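Local structure of conserved hypothetical protein TM0937 (Thermotoga maritima, 2ESH) at residues F9-L14 with I43-M49; L14-L19 with V55-L59. The protein is of unknown function but probably acts as a transcription factor that binds DNA through a winged helix-turn-helix domain, as in the PadR-like family. All blocks are in the same frame, centred on the assembly; numbering follows the deposited sequence.

How the contacts relate
Both contacts use helix 8-24, and Leu14 belongs to each. Contact 1 takes the earlier turns of the helix and sets them against the loop between helices 29-37 and 52-61. It is partly buried and mixed in chemistry: aromatic and aliphatic side chains meet, and an arginine hydrogen-bonds to a loop carbonyl. Contact 2 takes the next turns and sets them against helix 52-61. It is a buried contact of aliphatic side chains, with no hydrogen bond between its segments. The centres of contacts 1 and 2 lie about 12 Å apart. The two touch where Met49 CE packs 4.1 Å from Thr17 OG1. Leu14 links them, meeting Met49 in contact 1 and Val55 in contact 2.

Contact 1. Residues F9-L14 with I43-M49; sequences FRGWWL and IPGIGHM
Segment 9-14 is helical, with Trp13 N hydrogen-bonded to Phe9 O (2.8 Å) and Leu14 N to Arg10 O (2.6 Å). Segment 43-49 is an irregular loop beside it. The CA atoms pair Arg10 with Ile46 (6.0 Å) and Leu14 with Met49 (7.1 Å). Ile43 opens the segment, and its CA-to-CB bond points toward the helix. Its CG2 lies 3.9 Å from Phe9 CE2, and its CG1 4.1 Å from Trp13 CZ2. A type II beta turn runs from Ile43 to Ile46; at Gly45 a CB would jam against Pro44 O, so the turn calls for glycine. Ile46, chi1 p and chi2 t, fills the middle of the interface. Its CD1 is 3.3 Å from Trp13 CD1, its CG2 4.1 Å from Phe9 CD2 at the ring edge, and its CB 3.9 Å from Arg10 CG. In this PadR-like winged-helix fold the loop joins helix 29-37 to helix 52-61 and packs on helix 8-24. Phe9 and Trp13, both chi1 t, also touch helix 84-116. His48 CD2 lies over one face of the Arg10 guanidinium. A cis peptide leads into Met49. Met49 O accepts a hydrogen bond from Arg10 NH1 (2.6 Å, 148°), with Arg10 at chi1 t, chi2 t and chi3 p. Met49, chi1 and chi2 both m, puts CB 3.7 Å from Leu14 CD1 and CE 3.6 Å from Trp13 CD1, at the ring edge.

Contact 2. Residues L14-L19 with V55-L59; sequences LASTIL and VLADL
Two helical segments cross here at a steep -77°, yet their axes stay 10.4 Å apart. Ile18, Val55 and Leu59 reach into the space between them. The CA atoms pair Ala15 with Val55 (6.4 Å) and Ile18 with Leu56 (7.7 Å). Ile18 (chi1 m, chi2 t) points toward helix 52-61, and Val55 and Leu59 (chi1 m, chi2 t) point back toward helix 8-24. Ile18 CG2 lies 3.5 Å from Leu56 CD2 and 4.3 Å from Leu59 CD1. Leu59 CD1 also sits 4.0 Å from Ala15 O and 4.4 Å from Leu19 CD1. At the other end, Leu14 CD2 meets Val55 CG1 at 3.8 Å. The contact lies in the core of the winged helix-turn-helix domain, where Leu65 of strand 65-70 touches Leu19, Leu56 and Leu59. Helix 52-61 is probably the DNA-recognition helix, as in other PadR-like proteins. With aliphatic side chains on both sides, the contact between the segments rests on apolar burial, without directional polar bonds.

Contact 1. Residues F9-L14 with I43-M49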
# COMPACT_ATOMS: atom_id res chain seq x y z
N PHE A 9 -5.86 5.75 9.03
CA PHE A 9 -6.25 5.00 7.88
C PHE A 9 -5.27 5.17 6.72
O PHE A 9 -4.97 4.22 6.01
CB PHE A 9 -7.63 5.47 7.48
CG PHE A 9 -8.11 4.91 6.20
CD1 PHE A 9 -8.59 3.62 6.13
CD2 PHE A 9 -8.05 5.66 5.05
CE1 PHE A 9 -9.03 3.07 4.93
CE2 PHE A 9 -8.51 5.11 3.86
CZ PHE A 9 -8.99 3.80 3.83
N ARG A 10 -4.77 6.39 6.54
CA ARG A 10 -3.87 6.79 5.43
C ARG A 10 -2.56 5.93 5.47
O ARG A 10 -2.10 5.41 4.41
CB ARG A 10 -3.54 8.30 5.59
CG ARG A 10 -3.20 9.01 4.32
CD ARG A 10 -2.39 10.31 4.51
NE ARG A 10 -1.08 9.91 4.99
CZ ARG A 10 -0.00 9.68 4.23
NH1 ARG A 10 -0.04 9.87 2.90
NH2 ARG A 10 1.12 9.26 4.84
N GLY A 11 -1.99 5.85 6.69
CA GLY A 11 -0.95 4.89 7.09
C GLY A 11 -1.19 3.45 6.60
O GLY A 11 -0.34 2.89 5.94
N TRP A 12 -2.40 2.95 6.80
CA TRP A 12 -2.73 1.59 6.49
C TRP A 12 -2.85 1.47 4.98
O TRP A 12 -2.39 0.56 4.35
CB TRP A 12 -4.06 1.24 7.19
CG TRP A 12 -4.49 -0.15 6.88
CD1 TRP A 12 -4.06 -1.26 7.52
CD2 TRP A 12 -5.42 -0.59 5.87
NE1 TRP A 12 -4.63 -2.39 6.96
CE2 TRP A 12 -5.48 -2.02 5.95
CE3 TRP A 12 -6.22 0.06 4.93
CZ2 TRP A 12 -6.33 -2.81 5.16
CZ3 TRP A 12 -7.08 -0.71 4.13
CH2 TRP A 12 -7.12 -2.13 4.24
N TRP A 13 -3.46 2.47 4.41
CA TRP A 13 -3.71 2.49 2.99
C TRP A 13 -2.39 2.68 2.21
O TRP A 13 -2.22 2.10 1.13
CB TRP A 13 -4.70 3.61 2.69
CG TRP A 13 -5.20 3.55 1.30
CD1 TRP A 13 -4.70 4.19 0.22
CD2 TRP A 13 -6.25 2.74 0.82
NE1 TRP A 13 -5.44 3.90 -0.89
CE2 TRP A 13 -6.39 2.98 -0.55
CE3 TRP A 13 -7.16 1.88 1.45
CZ2 TRP A 13 -7.36 2.34 -1.34
CZ3 TRP A 13 -8.16 1.23 0.65
CH2 TRP A 13 -8.24 1.46 -0.71
N LEU A 14 -1.46 3.47 2.76
CA LEU A 14 -0.13 3.57 2.14
C LEU A 14 0.70 2.22 2.19
O LEU A 14 1.14 1.69 1.16
CB LEU A 14 0.66 4.77 2.77
CG LEU A 14 2.00 5.14 2.04
CD1 LEU A 14 1.85 5.61 0.55
CD2 LEU A 14 2.83 6.17 2.90
N ILE A 43 -10.40 8.28 -2.91
CA ILE A 43 -10.65 8.20 -1.44
C ILE A 43 -10.56 9.57 -0.79
O ILE A 43 -9.48 10.12 -0.72
CB ILE A 43 -9.57 7.30 -0.66
CG1 ILE A 43 -9.35 5.93 -1.34
CG2 ILE A 43 -9.88 7.18 0.88
CD1 ILE A 43 -10.57 4.98 -1.30
N PRO A 44 -11.70 10.14 -0.32
CA PRO A 44 -11.70 11.50 0.26
C PRO A 44 -10.67 11.73 1.38
O PRO A 44 -10.58 10.95 2.35
CB PRO A 44 -13.14 11.64 0.80
CG PRO A 44 -13.94 10.77 -0.12
CD PRO A 44 -13.07 9.58 -0.35
N GLY A 45 -9.86 12.78 1.21
CA GLY A 45 -8.98 13.24 2.26
C GLY A 45 -7.58 12.64 2.32
O GLY A 45 -6.76 13.12 3.13
N ILE A 46 -7.26 11.63 1.51
CA ILE A 46 -6.00 10.94 1.72
C ILE A 46 -4.74 11.49 1.03
O ILE A 46 -3.68 11.69 1.69
CB ILE A 46 -6.09 9.37 1.72
CG1 ILE A 46 -6.11 8.82 0.32
CG2 ILE A 46 -7.27 8.85 2.54
CD1 ILE A 46 -5.58 7.40 0.30
N GLY A 47 -4.84 11.73 -0.28
CA GLY A 47 -3.73 12.34 -1.04
C GLY A 47 -2.81 11.21 -1.46
O GLY A 47 -3.05 10.52 -2.50
N HIS A 48 -1.67 11.07 -0.78
CA HIS A 48 -0.73 12.18 -0.60
C HIS A 48 0.24 11.93 -1.80
O HIS A 48 -0.06 12.46 -2.92
CB HIS A 48 0.00 12.12 0.74
CG HIS A 48 0.23 13.46 1.38
ND1 HIS A 48 0.25 14.64 0.67
CD2 HIS A 48 0.44 13.80 2.68
CE1 HIS A 48 0.47 15.65 1.50
NE2 HIS A 48 0.59 15.16 2.72
N MET A 49 1.26 11.04 -1.68
CA MET A 49 1.26 9.87 -0.76
C MET A 49 2.42 9.93 0.33
O MET A 49 2.17 10.32 1.51
CB MET A 49 1.19 8.54 -1.59
CG MET A 49 -0.29 7.95 -2.01
SD MET A 49 -1.33 6.98 -0.77
CE MET A 49 -2.03 5.60 -1.71

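Contact 2. Residues L14-L19 with V55-L59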
# COMPACT_ATOMS: atom_id res chain seq x y z
N LEU A 14 -1.46 3.47 2.76
CA LEU A 14 -0.13 3.57 2.14
C LEU A 14 0.70 2.22 2.19
O LEU A 14 1.14 1.69 1.16
CB LEU A 14 0.66 4.77 2.77
CG LEU A 14 2.00 5.14 2.04
CD1 LEU A 14 1.85 5.61 0.55
CD2 LEU A 14 2.83 6.17 2.90
N ALA A 15 0.88 1.66 3.39
CA ALA A 15 1.61 0.38 3.58
C ALA A 15 1.04 -0.70 2.68
O ALA A 15 1.80 -1.44 2.08
CB ALA A 15 1.55 -0.06 5.02
N SER A 16 -0.30 -0.76 2.61
CA SER A 16 -1.00 -1.80 1.91
C SER A 16 -0.70 -1.68 0.47
O SER A 16 -0.42 -2.67 -0.18
CB SER A 16 -2.53 -1.73 2.14
OG SER A 16 -2.69 -2.04 3.55
N THR A 17 -0.75 -0.44 -0.03
CA THR A 17 -0.57 -0.19 -1.45
C THR A 17 0.86 -0.44 -1.87
O THR A 17 1.10 -1.03 -2.93
CB THR A 17 -0.91 1.27 -1.80
OG1 THR A 17 -2.27 1.52 -1.46
CG2 THR A 17 -0.68 1.51 -3.26
N ILE A 18 1.80 0.03 -1.05
CA ILE A 18 3.20 -0.20 -1.26
C ILE A 18 3.58 -1.67 -1.27
O ILE A 18 4.35 -2.09 -2.20
CB ILE A 18 4.11 0.53 -0.30
CG1 ILE A 18 4.08 2.07 -0.53
CG2 ILE A 18 5.53 0.16 -0.62
CD1 ILE A 18 4.92 2.85 0.64
N LEU A 19 3.04 -2.46 -0.34
CA LEU A 19 3.31 -3.91 -0.32
C LEU A 19 2.90 -4.53 -1.63
O LEU A 19 3.64 -5.28 -2.24
CB LEU A 19 2.56 -4.63 0.84
CG LEU A 19 2.93 -6.08 1.26
CD1 LEU A 19 4.40 -6.19 1.47
CD2 LEU A 19 2.26 -6.45 2.58
N VAL A 55 8.37 3.58 4.82
CA VAL A 55 7.46 2.46 4.99
C VAL A 55 8.03 1.18 4.33
O VAL A 55 7.77 0.07 4.82
CB VAL A 55 5.93 2.71 4.60
CG1 VAL A 55 5.49 4.21 4.71
CG2 VAL A 55 5.63 2.16 3.25
N LEU A 56 8.79 1.34 3.23
CA LEU A 56 9.70 0.29 2.82
C LEU A 56 10.65 -0.19 3.94
O LEU A 56 10.64 -1.37 4.26
CB LEU A 56 10.42 0.58 1.53
CG LEU A 56 9.55 0.82 0.34
CD1 LEU A 56 10.51 1.58 -0.64
CD2 LEU A 56 8.99 -0.40 -0.38
N ALA A 57 11.45 0.67 4.56
CA ALA A 57 12.29 0.18 5.66
C ALA A 57 11.49 -0.56 6.78
O ALA A 57 11.97 -1.58 7.44
CB ALA A 57 13.14 1.36 6.26
N ASP A 58 10.31 0.01 7.06
CA ASP A 58 9.34 -0.55 8.04
C ASP A 58 8.81 -1.95 7.63
O ASP A 58 8.68 -2.82 8.45
CB ASP A 58 8.17 0.46 8.17
CG ASP A 58 8.52 1.70 9.09
OD1 ASP A 58 9.61 1.71 9.69
OD2 ASP A 58 7.73 2.69 9.17
N LEU A 59 8.51 -2.16 6.38
CA LEU A 59 7.91 -3.39 5.95
C LEU A 59 9.03 -4.46 5.91
O LEU A 59 8.81 -5.65 6.28
CB LEU A 59 7.30 -3.21 4.56
CG LEU A 59 5.94 -2.53 4.39
CD1 LEU A 59 5.66 -2.27 2.95
CD2 LEU A 59 4.76 -3.37 5.04